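Local coordinates for glucokinase (Thermus thermophilus, PDB 3VOV), which catalyses the ATP-dependent phosphorylation of glucose and other hexoses, as a thermophilic sugar kinase of the ROK family, at the interface of chains A and B. Coordinates in Å, arbitrary orientation; residue numbers count along the deposited sequence, not the author numbering. Chains: chain A/B, Glucokinase.

The interface of chains A and B. Residues chain A 142, 147, 235-236; chain B 142, 147, 235-236.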
ATOM      1  N   LEU A 142      13.359   0.180 -28.509  1.00 19.16           N
ATOM      2  CA  LEU A 142      14.759   0.108 -28.251  1.00 20.85           C
ATOM      3  C   LEU A 142      15.604  -0.158 -29.473  1.00 21.49           C
ATOM      4  O   LEU A 142      15.266  -0.943 -30.330  1.00 21.50           O
ATOM      5  CB  LEU A 142      15.041  -1.102 -27.314  1.00 20.03           C
ATOM      6  CG  LEU A 142      14.319  -1.216 -25.947  1.00 20.33           C
ATOM      7  CD1 LEU A 142      14.629  -2.533 -25.219  1.00 20.68           C
ATOM      8  CD2 LEU A 142      14.683  -0.041 -25.045  1.00 20.64           C
ATOM      9  N   LEU A 147      10.111  -3.659 -28.518  1.00 19.46           N
ATOM     10  CA  LEU A 147      10.438  -4.810 -27.659  1.00 20.98           C
ATOM     11  C   LEU A 147       9.167  -5.675 -27.575  1.00 21.61           C
ATOM     12  O   LEU A 147       8.208  -5.245 -26.970  1.00 20.89           O
ATOM     13  CB  LEU A 147      10.729  -4.330 -26.242  1.00 21.31           C
ATOM     14  CG  LEU A 147      11.630  -5.143 -25.255  1.00 25.22           C
ATOM     15  CD1 LEU A 147      11.073  -5.102 -23.848  1.00 28.08           C
ATOM     16  CD2 LEU A 147      11.945  -6.552 -25.688  1.00 28.01           C
ATOM     17  N   ALA A 235      13.744   0.581 -15.083  1.00 20.91           N
ATOM     18  CA  ALA A 235      13.869  -0.691 -15.828  1.00 20.60           C
ATOM     19  C   ALA A 235      14.570  -0.441 -17.156  1.00 20.66           C
ATOM     20  O   ALA A 235      15.545  -1.130 -17.478  1.00 21.26           O
ATOM     21  CB  ALA A 235      12.506  -1.327 -16.051  1.00 20.38           C
ATOM     22  N   PHE A 236      14.098   0.577 -17.881  1.00 19.98           N
ATOM     23  CA  PHE A 236      14.412   0.741 -19.273  1.00 21.24           C
ATOM     24  C   PHE A 236      15.365   1.909 -19.602  1.00 20.96           C
ATOM     25  O   PHE A 236      15.975   1.875 -20.662  1.00 20.23           O
ATOM     26  CB  PHE A 236      13.128   0.941 -20.089  1.00 21.43           C
ATOM     27  CG  PHE A 236      12.296  -0.309 -20.273  1.00 22.42           C
ATOM     28  CD1 PHE A 236      12.676  -1.299 -21.170  1.00 23.47           C
ATOM     29  CD2 PHE A 236      11.116  -0.469 -19.560  1.00 21.87           C
ATOM     30  CE1 PHE A 236      11.912  -2.462 -21.315  1.00 23.86           C
ATOM     31  CE2 PHE A 236      10.334  -1.588 -19.716  1.00 21.28           C
ATOM     32  CZ  PHE A 236      10.722  -2.603 -20.591  1.00 22.28           C
TER
ATOM     33  N   LEU B 142      18.801  -8.743 -23.640  1.00 19.52           N
ATOM     34  CA  LEU B 142      17.965  -8.916 -24.806  1.00 21.62           C
ATOM     35  C   LEU B 142      18.781  -9.069 -26.103  1.00 22.56           C
ATOM     36  O   LEU B 142      19.812  -8.410 -26.210  1.00 21.33           O
ATOM     37  CB  LEU B 142      17.141  -7.603 -24.989  1.00 23.11           C
ATOM     38  CG  LEU B 142      16.436  -6.941 -23.779  1.00 23.08           C
ATOM     39  CD1 LEU B 142      15.857  -5.557 -24.080  1.00 23.46           C
ATOM     40  CD2 LEU B 142      15.345  -7.838 -23.231  1.00 21.65           C
ATOM     41  N   LEU B 147      21.023  -4.662 -21.654  1.00 19.33           N
ATOM     42  CA  LEU B 147      20.299  -3.394 -21.818  1.00 20.92           C
ATOM     43  C   LEU B 147      20.948  -2.356 -20.910  1.00 20.21           C
ATOM     44  O   LEU B 147      20.808  -2.421 -19.714  1.00 20.51           O
ATOM     45  CB  LEU B 147      18.835  -3.563 -21.367  1.00 21.10           C
ATOM     46  CG  LEU B 147      17.652  -2.809 -21.986  1.00 25.41           C
ATOM     47  CD1 LEU B 147      16.527  -2.523 -20.923  1.00 24.56           C
ATOM     48  CD2 LEU B 147      17.991  -1.587 -22.819  1.00 22.64           C
ATOM     49  N   ALA B 235       6.827  -6.048 -18.227  1.00 19.66           N
ATOM     50  CA  ALA B 235       7.528  -5.057 -18.994  1.00 18.98           C
ATOM     51  C   ALA B 235       8.403  -5.758 -20.055  1.00 19.46           C
ATOM     52  O   ALA B 235       8.414  -5.332 -21.211  1.00 19.19           O
ATOM     53  CB  ALA B 235       8.363  -4.194 -18.075  1.00 17.42           C
ATOM     54  N   PHE B 236       9.104  -6.840 -19.670  1.00 19.36           N
ATOM     55  CA  PHE B 236      10.127  -7.419 -20.531  1.00 19.12           C
ATOM     56  C   PHE B 236       9.763  -8.721 -21.239  1.00 19.96           C
ATOM     57  O   PHE B 236      10.318  -8.974 -22.308  1.00 20.55           O
ATOM     58  CB  PHE B 236      11.436  -7.637 -19.741  1.00 18.69           C
ATOM     59  CG  PHE B 236      12.105  -6.378 -19.311  1.00 20.08           C
ATOM     60  CD1 PHE B 236      12.902  -5.653 -20.202  1.00 20.66           C
ATOM     61  CD2 PHE B 236      11.972  -5.913 -17.992  1.00 20.97           C
ATOM     62  CE1 PHE B 236      13.553  -4.483 -19.795  1.00 18.31           C
ATOM     63  CE2 PHE B 236      12.616  -4.736 -17.583  1.00 20.20           C
ATOM     64  CZ  PHE B 236      13.397  -4.016 -18.484  1.00 20.85           C
TER
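The C-terminal end of helix 212-236, the end of strand 136-142 and the loop just beyond strand 145-146 meet their counterparts across a two-fold axis, bringing A:Phe236 against B:Phe236 and A:Leu142 against B:Leu142. The phenylalanines arrive from opposite directions and partly overlap face to face: B:Phe236 CZ lies 3.5 Å above the plane of the A:Phe236 ring, displaced toward its rim, and the reverse holds equally. The ring planes are inclined by about 33°, which makes the overlap slanted and offset. The modelled approach of the two CE1 atoms is too short to be trusted, so the exact spacing is doubtful.

At A:Phe236, CG stands beside the backbone N and opposite the carbonyl carbon (chi1 -74°), directing the ring away from the helix end toward chain B. There its CE2 packs 3.7 Å from B:Ala235 CB, while its CZ lies 3.6 Å from B:Ala235 O. The carbonyl carbon of B:Ala235 sits in the ring plane at the edge, showing that the partner backbone borders the rim whereas the partner ring covers a face.

The loop leucines flank this pair. B:Leu147 presents CD1 to A:Phe236 CD1 at 4.0 Å, and A:Leu147 CD1 lies 3.8 Å from B:Ala235 O. Nearer the strands, one delta-methyl of each Leu142 meets its twin, CD1 of A:Leu142 standing 3.5 Å from CD1 of B:Leu142. This is tight for two methyl carbons, and the side chains cross at roughly a right angle. The eight residues together bury 271 Å² of protein surface, and the carbon-carbon contacts among their side chains make this patch mainly apolar.

The tetrameric deposited assembly contains this A-B pairing, but the coordinates alone do not establish that it forms in solution. Within each subunit, the patch joins a beta-strand end and the following loop to the C-terminal end of a long helix, which precedes strand 240-244 in the chain.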